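Side-chain contacts in yersinopine synthase (Yersinia pestis, PDB 6C4M), which catalyses the NADPH-dependent reductive condensation of pyruvate with a histidine-derived intermediate, the last step in making the metallophore yersinopine: residues P262-D267 with Q281-T286; A272-E277 with W397-V402; A298-L303 with Y355-R360; H408-L413 with Q428-R433. One frame throughout, in Å; residues are numbered along the deposited sequence.

Interaction 1 of 4, residues P262-D267 with Q281-T286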
# COMPACT_ATOMS: atom_id res chain seq x y z
N PRO A 262 11.71 -10.56 -9.27
CA PRO A 262 11.89 -9.31 -8.49
C PRO A 262 11.48 -9.45 -7.03
O PRO A 262 12.15 -8.89 -6.14
CB PRO A 262 11.00 -8.31 -9.23
CG PRO A 262 10.91 -8.85 -10.60
CD PRO A 262 10.88 -10.34 -10.45
N LEU A 263 10.40 -10.17 -6.77
CA LEU A 263 9.92 -10.37 -5.40
C LEU A 263 10.76 -11.39 -4.66
O LEU A 263 11.17 -11.15 -3.52
CB LEU A 263 8.45 -10.82 -5.43
CG LEU A 263 7.35 -9.76 -5.35
CD1 LEU A 263 7.71 -8.53 -6.16
CD2 LEU A 263 6.04 -10.37 -5.81
N ALA A 264 11.02 -12.53 -5.29
CA ALA A 264 11.65 -13.64 -4.60
C ALA A 264 13.14 -13.43 -4.42
O ALA A 264 13.75 -14.03 -3.54
CB ALA A 264 11.40 -14.95 -5.38
N LEU A 265 13.76 -12.63 -5.29
CA LEU A 265 15.19 -12.42 -5.28
C LEU A 265 15.56 -11.04 -4.72
O LEU A 265 16.72 -10.64 -4.80
CB LEU A 265 15.75 -12.59 -6.69
CG LEU A 265 15.46 -13.92 -7.41
CD1 LEU A 265 16.24 -13.96 -8.72
CD2 LEU A 265 15.83 -15.14 -6.55
N ALA A 266 14.60 -10.32 -4.17
CA ALA A 266 14.93 -9.12 -3.41
C ALA A 266 15.84 -9.46 -2.23
O ALA A 266 15.76 -10.53 -1.63
CB ALA A 266 13.65 -8.48 -2.90
N ASP A 267 16.73 -8.52 -1.89
CA ASP A 267 17.64 -8.74 -0.76
C ASP A 267 16.89 -9.27 0.46
O ASP A 267 17.29 -10.26 1.07
CB ASP A 267 18.37 -7.44 -0.41
CG ASP A 267 19.46 -7.07 -1.41
OD1 ASP A 267 20.46 -7.81 -1.56
OD2 ASP A 267 19.31 -6.02 -2.05
N GLN A 281 8.72 -13.85 6.21
CA GLN A 281 8.34 -12.83 5.24
C GLN A 281 7.18 -13.33 4.38
O GLN A 281 6.93 -14.53 4.24
CB GLN A 281 9.52 -12.50 4.32
CG GLN A 281 10.66 -11.73 4.95
CD GLN A 281 10.36 -10.27 5.02
OE1 GLN A 281 10.47 -9.54 4.03
NE2 GLN A 281 9.95 -9.83 6.19
N TYR A 282 6.48 -12.37 3.75
CA TYR A 282 5.37 -12.64 2.84
C TYR A 282 5.67 -12.06 1.47
O TYR A 282 6.03 -10.89 1.35
CB TYR A 282 4.07 -12.06 3.40
CG TYR A 282 3.60 -12.84 4.60
CD1 TYR A 282 4.12 -12.59 5.87
CD2 TYR A 282 2.69 -13.87 4.46
CE1 TYR A 282 3.71 -13.31 6.96
CE2 TYR A 282 2.28 -14.61 5.54
CZ TYR A 282 2.79 -14.33 6.78
OH TYR A 282 2.37 -15.07 7.86
N LEU A 283 5.49 -12.88 0.44
CA LEU A 283 6.05 -12.57 -0.87
C LEU A 283 5.48 -11.29 -1.47
O LEU A 283 6.18 -10.60 -2.21
CB LEU A 283 5.82 -13.74 -1.82
CG LEU A 283 6.50 -13.63 -3.19
CD1 LEU A 283 8.01 -13.63 -3.07
CD2 LEU A 283 6.02 -14.79 -4.08
N TYR A 284 4.21 -10.97 -1.19
CA TYR A 284 3.55 -9.85 -1.86
C TYR A 284 3.36 -8.64 -0.94
O TYR A 284 2.87 -7.60 -1.40
CB TYR A 284 2.20 -10.32 -2.48
CG TYR A 284 2.38 -11.33 -3.64
CD1 TYR A 284 2.66 -10.89 -4.93
CD2 TYR A 284 2.30 -12.72 -3.43
CE1 TYR A 284 2.85 -11.79 -5.98
CE2 TYR A 284 2.49 -13.61 -4.47
CZ TYR A 284 2.77 -13.15 -5.74
OH TYR A 284 2.96 -14.04 -6.78
N LYS A 285 3.79 -8.70 0.32
CA LYS A 285 3.59 -7.58 1.23
C LYS A 285 4.69 -6.53 1.08
O LYS A 285 5.79 -6.83 0.60
CB LYS A 285 3.55 -8.06 2.68
CG LYS A 285 2.38 -8.97 2.99
CD LYS A 285 2.26 -9.13 4.49
CE LYS A 285 1.08 -9.99 4.85
NZ LYS A 285 1.23 -10.51 6.24
N THR A 286 4.38 -5.31 1.51
CA THR A 286 5.34 -4.20 1.50
C THR A 286 6.33 -4.33 2.66
O THR A 286 6.07 -4.96 3.69
CB THR A 286 4.66 -2.83 1.61
OG1 THR A 286 4.17 -2.66 2.94
CG2 THR A 286 3.52 -2.66 0.66
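The last turn of helix 255-264, which carries the inferred catalytic His260, lies against a type I beta turn running from Tyr282 to Lys285, and Leu263 touches both central residues of the turn, Leu283 and Tyr284. Across the gap the backbones come closest at this point, 6.4 Å between the CA atoms of Leu263 and Leu283. Leu283 has CG anti to its backbone N (chi1 -173°), which turns the branch back to the helix: its CD1 lies 3.7 Å from Leu263 CB and 4.3 Å from Ala264 CB. The far end of Leu263 goes elsewhere. Its CD2 comes 3.5 Å from Tyr284 CE1, meeting the ring obliquely, with the two side chains crossing at about a right angle. Leu263 CG lies 3.5 Å from Leu283 O, a buried carbonyl for which the model offers no hydrogen-bonding partner. Closing the turn is a backbone bond from Lys285 N to Tyr282 O of 3.3 Å. Around this apolar patch, Phe381 meets the Tyr284 ring edge-to-face, while Val296 of helix 294-313 packs on Leu263. The Tyr284 side chain comes within about 4 Å of that of His260, measured between nearest atoms. In effect the end of the helix packs against a beta turn beside the probable active site, consistent with Tyr284 forming part of its surroundings.

Interaction 2 of 4, residues A272-E277 with W397-V402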
# COMPACT_ATOMS: atom_id res chain seq x y z
N ALA A 272 15.40 -13.89 4.15
CA ALA A 272 14.43 -14.78 4.79
C ALA A 272 14.61 -16.21 4.30
O ALA A 272 14.46 -17.17 5.07
CB ALA A 272 13.01 -14.31 4.47
N LEU A 273 14.94 -16.36 3.04
CA LEU A 273 15.08 -17.68 2.44
C LEU A 273 16.27 -18.42 3.05
O LEU A 273 16.17 -19.61 3.38
CB LEU A 273 15.26 -17.52 0.94
CG LEU A 273 15.87 -18.69 0.18
CD1 LEU A 273 14.88 -19.85 0.20
CD2 LEU A 273 16.18 -18.24 -1.23
N PHE A 274 17.39 -17.73 3.19
CA PHE A 274 18.64 -18.37 3.57
C PHE A 274 18.95 -18.33 5.07
O PHE A 274 19.92 -18.97 5.49
CB PHE A 274 19.80 -17.75 2.80
CG PHE A 274 19.89 -18.17 1.37
CD1 PHE A 274 20.08 -19.51 1.01
CD2 PHE A 274 19.80 -17.23 0.36
CE1 PHE A 274 20.16 -19.90 -0.33
CE2 PHE A 274 19.87 -17.60 -0.97
CZ PHE A 274 20.07 -18.95 -1.33
N TYR A 275 18.17 -17.58 5.86
CA TYR A 275 18.27 -17.54 7.32
C TYR A 275 16.95 -18.05 7.88
O TYR A 275 16.10 -17.26 8.33
CB TYR A 275 18.57 -16.12 7.82
CG TYR A 275 19.97 -15.67 7.52
CD1 TYR A 275 20.28 -15.07 6.30
CD2 TYR A 275 21.01 -15.87 8.44
CE1 TYR A 275 21.58 -14.65 6.02
CE2 TYR A 275 22.31 -15.48 8.15
CZ TYR A 275 22.59 -14.86 6.96
OH TYR A 275 23.86 -14.46 6.66
N PRO A 276 16.73 -19.36 7.88
CA PRO A 276 15.39 -19.89 8.14
C PRO A 276 14.84 -19.56 9.49
O PRO A 276 13.65 -19.82 9.73
CB PRO A 276 15.58 -21.41 8.00
CG PRO A 276 17.01 -21.63 8.26
CD PRO A 276 17.72 -20.43 7.70
N GLU A 277 15.64 -19.01 10.39
CA GLU A 277 15.18 -18.75 11.74
C GLU A 277 14.53 -17.38 11.89
O GLU A 277 13.88 -17.14 12.91
CB GLU A 277 16.36 -18.87 12.72
CG GLU A 277 16.05 -19.74 13.92
CD GLU A 277 15.44 -21.08 13.54
OE1 GLU A 277 16.05 -21.81 12.73
OE2 GLU A 277 14.32 -21.39 14.02
N TRP A 397 20.52 -29.89 2.41
CA TRP A 397 19.79 -28.64 2.27
C TRP A 397 19.27 -28.45 0.85
O TRP A 397 19.98 -28.72 -0.13
CB TRP A 397 20.68 -27.46 2.64
CG TRP A 397 20.95 -27.38 4.10
CD1 TRP A 397 22.08 -27.80 4.75
CD2 TRP A 397 20.08 -26.84 5.10
NE1 TRP A 397 21.96 -27.55 6.08
CE2 TRP A 397 20.74 -26.96 6.33
CE3 TRP A 397 18.81 -26.25 5.06
CZ2 TRP A 397 20.18 -26.52 7.53
CZ3 TRP A 397 18.24 -25.83 6.25
CH2 TRP A 397 18.94 -25.96 7.47
N HIS A 398 18.03 -27.98 0.75
CA HIS A 398 17.36 -27.66 -0.51
C HIS A 398 16.89 -26.21 -0.52
O HIS A 398 16.62 -25.61 0.53
CB HIS A 398 16.10 -28.50 -0.75
CG HIS A 398 16.36 -29.93 -1.11
ND1 HIS A 398 16.04 -30.45 -2.34
CD2 HIS A 398 16.86 -30.96 -0.38
CE1 HIS A 398 16.36 -31.73 -2.37
NE2 HIS A 398 16.86 -32.06 -1.19
N LEU A 399 16.73 -25.67 -1.72
CA LEU A 399 15.92 -24.49 -1.96
C LEU A 399 14.47 -24.88 -2.22
O LEU A 399 14.22 -25.89 -2.89
CB LEU A 399 16.44 -23.74 -3.17
CG LEU A 399 17.81 -23.11 -2.92
CD1 LEU A 399 18.52 -22.92 -4.24
CD2 LEU A 399 17.63 -21.79 -2.21
N PRO A 400 13.50 -24.10 -1.75
CA PRO A 400 12.10 -24.34 -2.14
C PRO A 400 11.87 -23.97 -3.59
O PRO A 400 12.69 -23.31 -4.24
CB PRO A 400 11.30 -23.46 -1.19
CG PRO A 400 12.24 -22.36 -0.81
CD PRO A 400 13.63 -22.90 -0.89
N ARG A 401 10.72 -24.41 -4.12
CA ARG A 401 10.50 -24.26 -5.56
C ARG A 401 10.46 -22.80 -5.96
O ARG A 401 10.83 -22.45 -7.09
CB ARG A 401 9.22 -24.98 -5.97
CG ARG A 401 7.97 -24.42 -5.32
CD ARG A 401 6.74 -24.51 -6.23
NE ARG A 401 5.91 -25.65 -5.87
CZ ARG A 401 4.87 -25.60 -5.03
NH1 ARG A 401 4.54 -24.45 -4.45
NH2 ARG A 401 4.17 -26.70 -4.78
N VAL A 402 10.01 -21.92 -5.08
CA VAL A 402 10.28 -20.50 -5.20
C VAL A 402 11.47 -20.18 -4.30
O VAL A 402 11.35 -20.33 -3.07
CB VAL A 402 9.04 -19.65 -4.85
CG1 VAL A 402 9.38 -18.19 -4.92
CG2 VAL A 402 7.89 -19.98 -5.84
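Helix 267-274 presents its last turn to the extended link between strand 397-398 and helix 401-419, with the CA atoms of Leu273 and Leu399 nearest at 8.2 Å, so side chains have to bridge the space. Leu273 does so with both its methyl branches. CD1 presses on the ring of Pro400, 3.5 Å from its CD, which is tighter than ordinary van der Waals contact, and 3.8 Å from its CG. CD2 goes to Leu399, 4.0 Å from that residue's CD2, and the two leucine side chains cross at about a right angle. Leu399 has CG beside the backbone N and anti to the carbonyl carbon (chi1 -68°); this carries its CD2 into the angle between Leu273 and Phe274, where it also lies 3.7 Å from Phe274 CE1. That methyl approaches the phenylalanine ring obliquely, whereas Leu273 CD2 sits 3.8 Å above one face of the same ring, offset toward the rim. Phe441 of helix 425-445 meets the Phe274 ring too, with the planes inclined to each other, and Phe434 packs on Leu399, so the apolar cluster continues into that helix. Pro400 occupies the N-cap position of helix 401-419. The next residue, Arg401, turns to the cofactor instead, outside the contact between the two segments, and its NH2 makes a salt bridge with O2A of the bound NADP. A buried leucine-proline-phenylalanine cluster thus backs the beginning of a helix whose first residue, Arg401, belongs to the NADP pocket.

Interaction 3 of 4, residues A298-L303 with Y355-R360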
# COMPACT_ATOMS: atom_id res chain seq x y z
N ALA A 298 11.13 -1.28 -9.22
CA ALA A 298 12.05 -0.90 -10.29
C ALA A 298 12.65 -2.13 -10.95
O ALA A 298 12.84 -2.15 -12.18
CB ALA A 298 13.15 0.03 -9.73
N ASP A 299 12.91 -3.19 -10.18
CA ASP A 299 13.40 -4.43 -10.80
C ASP A 299 12.31 -5.12 -11.62
O ASP A 299 12.60 -5.75 -12.64
CB ASP A 299 13.93 -5.43 -9.76
CG ASP A 299 15.27 -5.03 -9.16
OD1 ASP A 299 15.99 -4.19 -9.73
OD2 ASP A 299 15.64 -5.64 -8.12
N LEU A 300 11.05 -5.04 -11.18
CA LEU A 300 9.96 -5.63 -11.94
C LEU A 300 9.84 -4.94 -13.29
O LEU A 300 9.75 -5.60 -14.34
CB LEU A 300 8.67 -5.52 -11.13
CG LEU A 300 7.36 -6.00 -11.78
CD1 LEU A 300 7.48 -7.39 -12.21
CD2 LEU A 300 6.21 -5.86 -10.80
N ALA A 301 9.85 -3.62 -13.29
CA ALA A 301 9.77 -2.89 -14.55
C ALA A 301 11.00 -3.13 -15.41
O ALA A 301 10.89 -3.27 -16.63
CB ALA A 301 9.60 -1.40 -14.25
N GLY A 302 12.20 -3.12 -14.81
CA GLY A 302 13.42 -3.32 -15.59
C GLY A 302 13.52 -4.71 -16.20
O GLY A 302 14.01 -4.87 -17.33
N LEU A 303 13.10 -5.74 -15.47
CA LEU A 303 13.11 -7.09 -16.03
C LEU A 303 12.14 -7.22 -17.21
O LEU A 303 12.45 -7.88 -18.22
CB LEU A 303 12.79 -8.11 -14.93
CG LEU A 303 12.75 -9.59 -15.32
CD1 LEU A 303 14.09 -10.03 -15.85
CD2 LEU A 303 12.31 -10.45 -14.16
N TYR A 355 5.49 3.69 -10.62
CA TYR A 355 4.40 4.15 -9.76
C TYR A 355 3.16 3.29 -10.00
O TYR A 355 2.57 2.75 -9.05
CB TYR A 355 4.13 5.65 -10.01
CG TYR A 355 3.09 6.35 -9.13
CD1 TYR A 355 2.64 5.79 -7.94
CD2 TYR A 355 2.57 7.58 -9.50
CE1 TYR A 355 1.71 6.42 -7.17
CE2 TYR A 355 1.62 8.23 -8.73
CZ TYR A 355 1.20 7.65 -7.56
OH TYR A 355 0.29 8.30 -6.76
N ALA A 356 2.82 3.08 -11.28
CA ALA A 356 1.63 2.28 -11.59
C ALA A 356 1.74 0.87 -11.02
O ALA A 356 0.77 0.36 -10.45
CB ALA A 356 1.40 2.24 -13.10
N LEU A 357 2.93 0.25 -11.13
CA LEU A 357 3.09 -1.10 -10.60
C LEU A 357 3.06 -1.14 -9.08
O LEU A 357 2.50 -2.08 -8.51
CB LEU A 357 4.39 -1.71 -11.13
CG LEU A 357 4.36 -2.11 -12.61
CD1 LEU A 357 5.81 -2.34 -13.13
CD2 LEU A 357 3.51 -3.38 -12.78
N PHE A 358 3.68 -0.13 -8.41
CA PHE A 358 3.59 -0.07 -6.96
C PHE A 358 2.14 0.07 -6.53
O PHE A 358 1.69 -0.60 -5.60
CB PHE A 358 4.46 1.07 -6.38
CG PHE A 358 4.46 1.08 -4.88
CD1 PHE A 358 3.44 1.69 -4.18
CD2 PHE A 358 5.45 0.42 -4.17
CE1 PHE A 358 3.42 1.67 -2.79
CE2 PHE A 358 5.44 0.41 -2.80
CZ PHE A 358 4.41 1.04 -2.11
N VAL A 359 1.38 0.90 -7.24
CA VAL A 359 -0.03 1.06 -6.88
C VAL A 359 -0.75 -0.26 -7.08
O VAL A 359 -1.52 -0.71 -6.22
CB VAL A 359 -0.67 2.22 -7.68
CG1 VAL A 359 -2.16 2.27 -7.41
CG2 VAL A 359 -0.08 3.56 -7.27
N ARG A 360 -0.49 -0.91 -8.21
CA ARG A 360 -1.12 -2.20 -8.46
C ARG A 360 -0.88 -3.19 -7.32
O ARG A 360 -1.84 -3.76 -6.78
CB ARG A 360 -0.60 -2.77 -9.78
CG ARG A 360 -1.48 -3.87 -10.27
CD ARG A 360 -0.74 -5.13 -10.35
NE ARG A 360 -1.64 -6.20 -10.72
CZ ARG A 360 -1.38 -7.47 -10.54
NH1 ARG A 360 -0.21 -7.86 -10.03
NH2 ARG A 360 -2.31 -8.36 -10.90
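Leu300 and Leu357 reach each other with different first torsions: CG of Leu300 stands anti to its backbone N (chi1 176°), while CG of Leu357 lies beside its own backbone N and anti to the carbonyl carbon (chi1 -73°). Both bonds from the backbone start toward the facing helix, and the side chains meet obliquely. Leu357 takes on two partners with its two methyls. CD2 is 4.2 Å from Leu300 CD2; CD1 fits between the neighbours Leu300 and Ala301, 4.2 Å from Leu300 CG and 4.1 Å from Ala301 CB. At these separations the groups touch at relaxed van der Waals distance, and the patch is small, 112 Å² counted over both sides. The CA atoms of Ala301 and Leu357 are the nearest pair, 8.0 Å apart, consistent with the small side chain of Ala301. All three touching residues are buried and wholly apolar at their tips, so dispersion and exclusion of water carry the contact. Leu300 also packs on Pro262 of helix 255-264, and elsewhere on helix 294-313 Asp299 forms a salt bridge with Arg429 of helix 425-445. Leu325 of helix 321-329 packs on Leu357. Helix 350-364 also lies at the dimer interface: Tyr355 meets Tyr355 of the second subunit, and Val359 packs on Phe358 of that subunit, leaving this contact just inside the interface.

Interaction 4 of 4, residues H408-L413 with Q428-R433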
# COMPACT_ATOMS: atom_id res chain seq x y z
N HIS A 408 16.32 -21.04 -12.33
CA HIS A 408 16.61 -21.84 -13.52
C HIS A 408 16.00 -21.21 -14.77
O HIS A 408 16.69 -21.03 -15.79
CB HIS A 408 16.06 -23.26 -13.33
CG HIS A 408 16.79 -24.07 -12.31
ND1 HIS A 408 16.21 -25.15 -11.69
CD2 HIS A 408 18.04 -23.97 -11.80
CE1 HIS A 408 17.07 -25.69 -10.85
NE2 HIS A 408 18.18 -24.98 -10.88
N LYS A 409 14.74 -20.81 -14.71
CA LYS A 409 14.10 -20.28 -15.91
C LYS A 409 14.78 -19.01 -16.38
O LYS A 409 14.98 -18.81 -17.59
CB LYS A 409 12.63 -20.02 -15.66
CG LYS A 409 11.77 -21.30 -15.54
CD LYS A 409 10.38 -20.90 -15.03
CE LYS A 409 9.56 -22.08 -14.59
NZ LYS A 409 8.21 -21.65 -14.11
N LEU A 410 15.16 -18.14 -15.44
CA LEU A 410 15.76 -16.87 -15.83
C LEU A 410 17.20 -17.06 -16.25
O LEU A 410 17.66 -16.41 -17.19
CB LEU A 410 15.62 -15.86 -14.67
CG LEU A 410 16.26 -14.50 -14.87
CD1 LEU A 410 15.62 -13.85 -16.08
CD2 LEU A 410 16.03 -13.66 -13.62
N ARG A 411 17.95 -17.95 -15.58
CA ARG A 411 19.32 -18.19 -16.01
C ARG A 411 19.37 -18.72 -17.44
O ARG A 411 20.22 -18.29 -18.24
CB ARG A 411 20.03 -19.17 -15.08
CG ARG A 411 21.47 -19.52 -15.54
CD ARG A 411 22.23 -20.31 -14.49
NE ARG A 411 22.17 -19.61 -13.20
CZ ARG A 411 22.87 -19.95 -12.13
NH1 ARG A 411 23.71 -20.97 -12.20
NH2 ARG A 411 22.74 -19.24 -11.00
N THR A 412 18.49 -19.66 -17.78
CA THR A 412 18.47 -20.16 -19.15
C THR A 412 18.30 -19.01 -20.13
O THR A 412 19.04 -18.91 -21.12
CB THR A 412 17.35 -21.21 -19.32
OG1 THR A 412 17.66 -22.39 -18.54
CG2 THR A 412 17.23 -21.63 -20.80
N LEU A 413 17.35 -18.10 -19.86
CA LEU A 413 17.12 -16.97 -20.76
C LEU A 413 18.27 -15.98 -20.77
O LEU A 413 18.59 -15.41 -21.82
CB LEU A 413 15.81 -16.29 -20.40
CG LEU A 413 14.58 -17.16 -20.58
CD1 LEU A 413 13.33 -16.59 -19.91
CD2 LEU A 413 14.34 -17.31 -22.03
N GLN A 428 20.51 -9.73 -14.93
CA GLN A 428 21.87 -10.00 -14.48
C GLN A 428 22.05 -9.60 -13.02
O GLN A 428 22.62 -10.36 -12.22
CB GLN A 428 22.83 -9.26 -15.41
CG GLN A 428 24.29 -9.41 -15.15
CD GLN A 428 25.08 -8.69 -16.22
OE1 GLN A 428 24.71 -8.70 -17.40
NE2 GLN A 428 26.16 -8.03 -15.82
N ARG A 429 21.52 -8.44 -12.63
CA ARG A 429 21.63 -7.99 -11.25
C ARG A 429 20.91 -8.95 -10.31
O ARG A 429 21.47 -9.34 -9.27
CB ARG A 429 21.10 -6.55 -11.12
CG ARG A 429 20.63 -6.14 -9.72
CD ARG A 429 20.37 -4.57 -9.55
NE ARG A 429 19.09 -4.13 -10.12
CZ ARG A 429 18.92 -3.63 -11.35
NH1 ARG A 429 19.94 -3.46 -12.18
NH2 ARG A 429 17.70 -3.27 -11.76
N LEU A 430 19.71 -9.39 -10.71
CA LEU A 430 18.93 -10.32 -9.90
C LEU A 430 19.65 -11.65 -9.71
O LEU A 430 19.63 -12.23 -8.62
CB LEU A 430 17.58 -10.56 -10.56
CG LEU A 430 16.56 -9.45 -10.64
CD1 LEU A 430 15.33 -9.80 -11.47
CD2 LEU A 430 16.14 -9.07 -9.23
N LEU A 431 20.25 -12.19 -10.77
CA LEU A 431 20.92 -13.47 -10.60
C LEU A 431 22.26 -13.34 -9.88
O LEU A 431 22.64 -14.24 -9.12
CB LEU A 431 21.11 -14.14 -11.97
CG LEU A 431 19.82 -14.75 -12.54
CD1 LEU A 431 20.05 -15.31 -13.94
CD2 LEU A 431 19.22 -15.84 -11.64
N GLN A 432 22.98 -12.24 -10.10
CA GLN A 432 24.19 -11.98 -9.32
C GLN A 432 23.88 -11.94 -7.84
O GLN A 432 24.62 -12.49 -7.02
CB GLN A 432 24.81 -10.66 -9.76
CG GLN A 432 25.45 -10.71 -11.11
CD GLN A 432 26.03 -9.36 -11.48
OE1 GLN A 432 25.69 -8.35 -10.88
NE2 GLN A 432 26.94 -9.35 -12.46
N ARG A 433 22.78 -11.29 -7.47
CA ARG A 433 22.42 -11.16 -6.07
C ARG A 433 22.08 -12.52 -5.49
O ARG A 433 22.55 -12.88 -4.40
CB ARG A 433 21.25 -10.18 -5.94
CG ARG A 433 20.83 -9.84 -4.52
CD ARG A 433 19.47 -9.13 -4.48
NE ARG A 433 19.45 -7.81 -5.14
CZ ARG A 433 18.39 -7.32 -5.78
NH1 ARG A 433 17.28 -8.03 -5.84
NH2 ARG A 433 18.43 -6.11 -6.36
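Leu431 is the tight part of this contact: its CD1 is pushed against the backbone of the opposite helix, 3.6 Å from Arg411 CA and 3.8 Å from Arg411 N. Having CG anti to the carbonyl carbon (chi1 -75°) directs that methyl into the angle between Leu410 and Arg411, where it also lies 4.0 Å from Leu410 CG and 4.0 Å from Arg411 CB. The side chain of Leu410 crosses that of Leu431 at a slant, its CD2 4.1 Å from Leu431 CG. Packing thins out beyond it, for Leu410 CD2 and Leu430 CD1 are 4.5 Å apart, barely in touch. Along the other margin Arg411 is partly exposed, and only its root joins the apolar patch. Its chain runs on and bends at chi3 (-52°), bringing the guanidinium to polar partners beyond the patch: NH2 hydrogen-bonds to Gln435 OE1, one turn past Leu431 on the facing helix, and NH1 makes a salt bridge with Asp457. The short helical segments cross at -127°, with their axes 10.6 Å apart at the closest point, so the helices are inclined well away from an antiparallel pair. Leu303 and Tyr307 of helix 294-313 pack on Leu410, and Pro261 of helix 255-264 touches both Leu410 and Leu430. On another side of helix 401-419, Thr412 packs against helix 459-471.

In the fold
All four contacts belong to the largely helical part of the chain that follows the main beta sheet. Interaction 1 alternates with interaction 2 along the sequence, their centres 13 Å apart, and they touch where Gln281 packs on Ala272 and Ala264 on Val402. Interaction 3 is nested within the loop that interaction 2 closes, and interaction 4 comes last. Helix 401-419 serves both interactions 2 and 4, whose centres lie 17 Å apart. Interaction 1 also touches interaction 3, and Leu265 O accepts a probable hydrogen bond from Arg433 NH1 of interaction 4; Leu303 on Leu430 joins 3 to 4. Interactions 2 and 3 stay apart, about 12 Å between nearest atoms. The network thus runs from the NADP pocket past the inferred catalytic histidine toward the dimer interface.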